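PDB 2XZI: extracellular sialidase/neuraminidase, putative from Aspergillus fumigatus, which acts as a KDNase, a sialidase-family glycoside hydrolase that probably releases terminal deaminoneuraminic acid (KDN) from its glycosides. Local coordinates for residues A226-T231 with R242-P246; G238-R242 with V254-L259. All coordinates share one frame. Residues are numbered along the deposited sequence.

Contact 1: A226-T231 with R242-P246; sequences AGAEGT and RNDRP. With KDM (deamino-alpha-neuraminic acid), chain C.
Residues 226-231 and 242-246 form a buried, loosely paired antiparallel contact at the pocket end of the hairpin of strands 230-234 and 240-244. The CA register runs Thr-231/Asn-243 5.2 Å, Gly-230/Asp-244 4.2 Å, Glu-229/Arg-245 5.7 Å. Asn-243 N donates to Thr-231 O (3.0 Å) and Arg-245 N to Glu-229 O (3.0 Å); Asn-243 O accepts Thr-231 OG1 (2.7 Å, chi1 p) and, weakly, Thr-231 N (3.2 Å). Arg-242, folded mmm, grips Asp-244 bidentately (NE-OD1 2.9 Å, NH2-OD2 2.8 Å), and OD2 also accepts Gly-227 N at 2.7 Å. A CB on Gly-230 would clash with this pair. In this sialidase six-bladed propeller, residues at the hairpin's pocket end line the active site: Arg-245, extended (chi1-chi3 ttt), bonds KDM O1B through NH1 (3.1 Å) and NH2 (2.9 Å), consistent with membership of the arginine triad that holds the carboxylate. Its NH1 also makes a 2.9 Å salt bridge to Glu-229 OE1, while Glu-229 OE2 pairs with Tyr-338, as in the sialidase Tyr/Glu nucleophile couple. Water 1 links Glu-229 N (3.0 Å) to Arg-245 O (2.8 Å).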
loop_
_atom_site.group_PDB
_atom_site.type_symbol
_atom_site.label_atom_id
_atom_site.label_comp_id
_atom_site.label_asym_id
_atom_site.label_seq_id
_atom_site.Cartn_x
_atom_site.Cartn_y
_atom_site.Cartn_z
ATOM N N ALA A 226 -1.055 2.669 18.349
ATOM C CA ALA A 226 -0.984 2.533 16.887
ATOM C C ALA A 226 -2.198 1.808 16.347
ATOM O O ALA A 226 -2.848 1.035 17.053
ATOM C CB ALA A 226 0.303 1.825 16.452
ATOM N N GLY A 227 -2.504 2.059 15.084
ATOM C CA GLY A 227 -3.576 1.341 14.412
ATOM C C GLY A 227 -3.180 -0.017 13.861
ATOM O O GLY A 227 -2.030 -0.470 14.013
ATOM N N ALA A 228 -4.151 -0.676 13.241
ATOM C CA ALA A 228 -3.911 -1.922 12.532
ATOM C C ALA A 228 -3.212 -1.669 11.194
ATOM O O ALA A 228 -2.345 -2.442 10.814
ATOM C CB ALA A 228 -5.225 -2.672 12.319
ATOM N N GLU A 229 -3.609 -0.612 10.480
ATOM C CA GLU A 229 -3.049 -0.295 9.161
ATOM C C GLU A 229 -2.298 1.017 9.222
ATOM O O GLU A 229 -2.896 2.094 9.218
ATOM C CB GLU A 229 -4.141 -0.230 8.086
ATOM C CG GLU A 229 -4.763 -1.563 7.735
ATOM C CD GLU A 229 -5.823 -1.477 6.646
ATOM O OE1 GLU A 229 -6.293 -0.351 6.325
ATOM O OE2 GLU A 229 -6.133 -2.553 6.084
ATOM N N GLY A 230 -0.980 0.916 9.327
ATOM C CA GLY A 230 -0.133 2.076 9.473
ATOM C C GLY A 230 0.683 2.432 8.254
ATOM O O GLY A 230 0.903 1.595 7.370
ATOM N N THR A 231 1.108 3.689 8.226
ATOM C CA THR A 231 2.069 4.225 7.258
ATOM C C THR A 231 3.221 4.840 8.035
ATOM O O THR A 231 3.045 5.276 9.172
ATOM C CB THR A 231 1.479 5.292 6.284
ATOM O OG1 THR A 231 1.352 6.576 6.929
ATOM C CG2 THR A 231 0.128 4.863 5.716
ATOM N N ARG A 242 4.449 8.163 12.115
ATOM C CA ARG A 242 3.411 7.181 11.816
ATOM C C ARG A 242 2.116 7.917 11.526
ATOM O O ARG A 242 1.740 8.848 12.252
ATOM C CB ARG A 242 3.167 6.203 12.975
ATOM C CG ARG A 242 4.150 5.042 13.099
ATOM C CD ARG A 242 3.852 3.854 12.141
ATOM N NE ARG A 242 2.567 3.174 12.365
ATOM C CZ ARG A 242 2.403 1.867 12.604
ATOM N NH1 ARG A 242 3.442 1.044 12.667
ATOM N NH2 ARG A 242 1.179 1.371 12.783
ATOM N N ASN A 243 1.439 7.518 10.456
ATOM C CA ASN A 243 0.150 8.092 10.091
ATOM C C ASN A 243 -0.774 6.920 9.787
ATOM O O ASN A 243 -0.659 6.253 8.749
ATOM C CB ASN A 243 0.333 9.062 8.913
ATOM C CG ASN A 243 -0.961 9.709 8.465
ATOM O OD1 ASN A 243 -1.988 9.041 8.353
ATOM N ND2 ASN A 243 -0.913 11.006 8.176
ATOM N N ASP A 244 -1.649 6.620 10.742
ATOM C CA ASP A 244 -2.407 5.380 10.739
ATOM C C ASP A 244 -3.879 5.615 10.443
ATOM O O ASP A 244 -4.439 6.691 10.730
ATOM C CB ASP A 244 -2.295 4.704 12.114
ATOM C CG ASP A 244 -0.924 4.084 12.373
ATOM O OD1 ASP A 244 0.037 4.398 11.643
ATOM O OD2 ASP A 244 -0.801 3.292 13.327
ATOM N N ARG A 245 -4.514 4.573 9.920
ATOM C CA ARG A 245 -5.960 4.508 9.790
ATOM C C ARG A 245 -6.608 4.485 11.173
ATOM O O ARG A 245 -6.207 3.690 12.037
ATOM C CB ARG A 245 -6.308 3.221 9.042
ATOM C CG ARG A 245 -7.793 2.888 8.988
ATOM C CD ARG A 245 -7.989 1.599 8.234
ATOM N NE ARG A 245 -9.365 1.110 8.308
ATOM C CZ ARG A 245 -9.876 0.198 7.482
ATOM N NH1 ARG A 245 -9.161 -0.275 6.457
ATOM N NH2 ARG A 245 -11.136 -0.192 7.647
ATOM N N PRO A 246 -7.617 5.347 11.388
ATOM C CA PRO A 246 -8.301 5.333 12.685
ATOM C C PRO A 246 -9.215 4.110 12.841
ATOM O O PRO A 246 -9.676 3.543 11.841
ATOM C CB PRO A 246 -9.150 6.606 12.627
ATOM C CG PRO A 246 -9.475 6.767 11.153
ATOM C CD PRO A 246 -8.164 6.378 10.478
HETATM C C2 KDM C . -10.592 -3.762 4.797
HETATM C C1 KDM C . -11.194 -2.452 4.305
HETATM C C3 KDM C . -9.680 -4.378 3.720
HETATM C C4 KDM C . -8.548 -5.270 4.307
HETATM C C5 KDM C . -8.748 -5.681 5.771
HETATM C C6 KDM C . -8.942 -4.410 6.634
HETATM C C7 KDM C . -9.386 -4.716 8.073
HETATM C C8 KDM C . -9.382 -3.432 8.923
HETATM C C9 KDM C . -9.866 -3.714 10.335
HETATM O O5 KDM C . -7.641 -6.492 6.242
HETATM O O1A KDM C . -11.269 -2.257 3.068
HETATM O O1B KDM C . -11.590 -1.669 5.201
HETATM O O4 KDM C . -8.464 -6.450 3.508
HETATM O O6 KDM C . -9.916 -3.474 6.061
HETATM O O7 KDM C . -10.704 -5.270 8.045
HETATM O O8 KDM C . -8.056 -2.892 9.020
HETATM O O9 KDM C . -8.901 -4.576 10.960
HETATM O O2 KDM C . -11.720 -4.612 5.039
HETATM O O HOH W 1 -5.992 0.891 11.604
#

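Contact 2: G238-R242 with V254-L259. With GOL (glycerol), chain F.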
loop_
_atom_site.group_PDB
_atom_site.type_symbol
_atom_site.label_atom_id
_atom_site.label_comp_id
_atom_site.label_asym_id
_atom_site.label_seq_id
_atom_site.Cartn_x
_atom_site.Cartn_y
_atom_site.Cartn_z
ATOM N N GLY A 238 14.377 14.327 10.007
ATOM C CA GLY A 238 15.049 13.037 10.223
ATOM C C GLY A 238 14.327 12.132 11.214
ATOM O O GLY A 238 14.709 10.973 11.405
ATOM N N LYS A 239 13.275 12.660 11.835
ATOM C CA LYS A 239 12.462 11.902 12.778
ATOM C C LYS A 239 11.495 10.966 12.030
ATOM O O LYS A 239 11.329 11.091 10.807
ATOM C CB LYS A 239 11.731 12.845 13.732
ATOM C CG LYS A 239 12.701 13.667 14.614
ATOM C CD LYS A 239 12.076 13.980 15.968
ATOM C CE LYS A 239 13.084 14.644 16.910
ATOM N NZ LYS A 239 12.514 14.912 18.275
ATOM N N LEU A 240 10.890 10.028 12.758
ATOM C CA LEU A 240 9.888 9.111 12.193
ATOM C C LEU A 240 8.497 9.644 12.446
ATOM O O LEU A 240 8.242 10.338 13.435
ATOM C CB LEU A 240 10.000 7.711 12.810
ATOM C CG LEU A 240 11.333 6.971 12.635
ATOM C CD1 LEU A 240 11.328 5.614 13.334
ATOM C CD2 LEU A 240 11.679 6.817 11.156
ATOM N N TYR A 241 7.581 9.266 11.561
ATOM C CA TYR A 241 6.210 9.760 11.575
ATOM C C TYR A 241 5.321 8.587 11.191
ATOM O O TYR A 241 5.468 8.057 10.084
ATOM C CB TYR A 241 6.123 10.915 10.557
ATOM C CG TYR A 241 4.768 11.449 10.109
ATOM C CD1 TYR A 241 4.087 10.859 9.046
ATOM C CD2 TYR A 241 4.217 12.596 10.677
ATOM C CE1 TYR A 241 2.885 11.373 8.592
ATOM C CE2 TYR A 241 2.999 13.114 10.229
ATOM C CZ TYR A 241 2.343 12.497 9.182
ATOM O OH TYR A 241 1.131 12.990 8.726
ATOM N N ARG A 242 4.449 8.163 12.115
ATOM C CA ARG A 242 3.411 7.181 11.816
ATOM C C ARG A 242 2.116 7.917 11.526
ATOM O O ARG A 242 1.740 8.848 12.252
ATOM C CB ARG A 242 3.167 6.203 12.975
ATOM C CG ARG A 242 4.150 5.042 13.099
ATOM C CD ARG A 242 3.852 3.854 12.141
ATOM N NE ARG A 242 2.567 3.174 12.365
ATOM C CZ ARG A 242 2.403 1.867 12.604
ATOM N NH1 ARG A 242 3.442 1.044 12.667
ATOM N NH2 ARG A 242 1.179 1.371 12.783
ATOM N N VAL A 254 -1.885 10.283 14.103
ATOM C CA VAL A 254 -0.474 10.586 13.878
ATOM C C VAL A 254 0.346 10.483 15.158
ATOM O O VAL A 254 -0.095 10.921 16.226
ATOM C CB VAL A 254 -0.285 12.000 13.202
ATOM C CG1 VAL A 254 1.172 12.445 13.195
ATOM C CG2 VAL A 254 -0.844 11.977 11.782
ATOM N N ALA A 255 1.528 9.883 15.050
ATOM C CA ALA A 255 2.511 9.913 16.127
ATOM C C ALA A 255 3.890 10.137 15.548
ATOM O O ALA A 255 4.158 9.754 14.390
ATOM C CB ALA A 255 2.473 8.633 16.931
ATOM N N ARG A 256 4.771 10.749 16.347
ATOM C CA ARG A 256 6.143 11.054 15.926
ATOM C C ARG A 256 7.133 10.436 16.891
ATOM O O ARG A 256 6.831 10.268 18.080
ATOM C CB ARG A 256 6.360 12.562 15.800
ATOM C CG ARG A 256 5.602 13.140 14.635
ATOM C CD ARG A 256 5.628 14.680 14.643
ATOM N NE ARG A 256 4.847 15.228 13.538
ATOM C CZ ARG A 256 3.539 15.478 13.586
ATOM N NH1 ARG A 256 2.841 15.248 14.695
ATOM N NH2 ARG A 256 2.926 15.965 12.518
ATOM N N GLY A 257 8.293 10.049 16.374
ATOM C CA GLY A 257 9.279 9.393 17.201
ATOM C C GLY A 257 10.583 9.152 16.492
ATOM O O GLY A 257 10.913 9.814 15.481
ATOM N N THR A 258 11.345 8.234 17.065
ATOM C CA THR A 258 12.627 7.806 16.518
ATOM C C THR A 258 12.714 6.300 16.780
ATOM O O THR A 258 11.782 5.706 17.341
ATOM C CB THR A 258 13.808 8.495 17.230
ATOM O OG1 THR A 258 13.855 8.037 18.582
ATOM C CG2 THR A 258 13.685 10.037 17.219
ATOM N N LEU A 259 13.831 5.690 16.406
ATOM C CA LEU A 259 14.055 4.278 16.738
ATOM C C LEU A 259 14.133 3.982 18.240
ATOM O O LEU A 259 14.066 2.827 18.652
ATOM C CB LEU A 259 15.291 3.739 16.020
ATOM C CG LEU A 259 15.165 3.610 14.500
ATOM C CD1 LEU A 259 16.462 3.098 13.929
ATOM C CD2 LEU A 259 14.004 2.693 14.115
HETATM C C1 GOL F . 15.869 9.197 14.081
HETATM O O1 GOL F . 14.526 8.982 13.700
HETATM C C2 GOL F . 16.623 7.869 14.160
HETATM O O2 GOL F . 15.986 6.977 15.043
HETATM C C3 GOL F . 16.771 7.236 12.784
HETATM O O3 GOL F . 17.464 8.117 11.924
#
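Four backbone hydrogen bonds zip strand 240-242 to strand 254-258, their axes 4.7 Å apart and 156° between directions. Leu-240 N donates to Gly-257 O (2.7 Å) and Gly-257 N returns to Leu-240 O (3.0 Å); two residues on, Arg-242 N reaches Ala-255 O (2.8 Å) and Ala-255 N reaches Arg-242 O (3.0 Å). Between these two pairs Tyr-241 faces Arg-256 as a non-hydrogen-bonded pair, CA-CA 4.5 Å. Their side chains share a face: the tyrosine ring edge meets the guanidinium face, with CE2 of Tyr-241 3.7 Å from NH2 of Arg-256, while NE of Arg-256 bonds Asp-314 O and Tyr-241 OH pairs with Asn-243. Beyond the strands, glycerol O2 accepts Leu-259 N (2.9 Å) and its O1 donates to Gly-238 O (3.0 Å), which Gln-234 also bonds; Leu-240 CD1 packs on Leu-259 CD2 at 4.0 Å. Val-254 and Arg-256 bond through their backbones to Ala-266 and Gly-263 of strand 261-268, so strand 250-258 is paired on both edges, as in the antiparallel meander of a beta-propeller blade.

How the contacts relate
Both contacts use strand 240-244 and lie in one blade: contact 1 pairs it with strand 230-234, contact 2 with strand 250-258. They share Arg-242, whose backbone serves contact 2 through Ala-255 and whose guanidinium, salt-bridged to Asp-244 within its own segment, packs against Gly-230 and Ala-226 in contact 1. Their centres are 12 Å apart, and Asn-243 ND2 touches Val-254 CG2 at 3.7 Å. Contact 1 is the deeper, its centre about 12 Å from the chain's centre against about 19 Å for contact 2, which reaches the surface at Lys-239. The inner end adds salt bridges and a sugar ligand to looser main-chain pairing; the outer has four regular main-chain bonds, apolar packing, a Tyr-241/Arg-256 contact and a probable crystallisation glycerol.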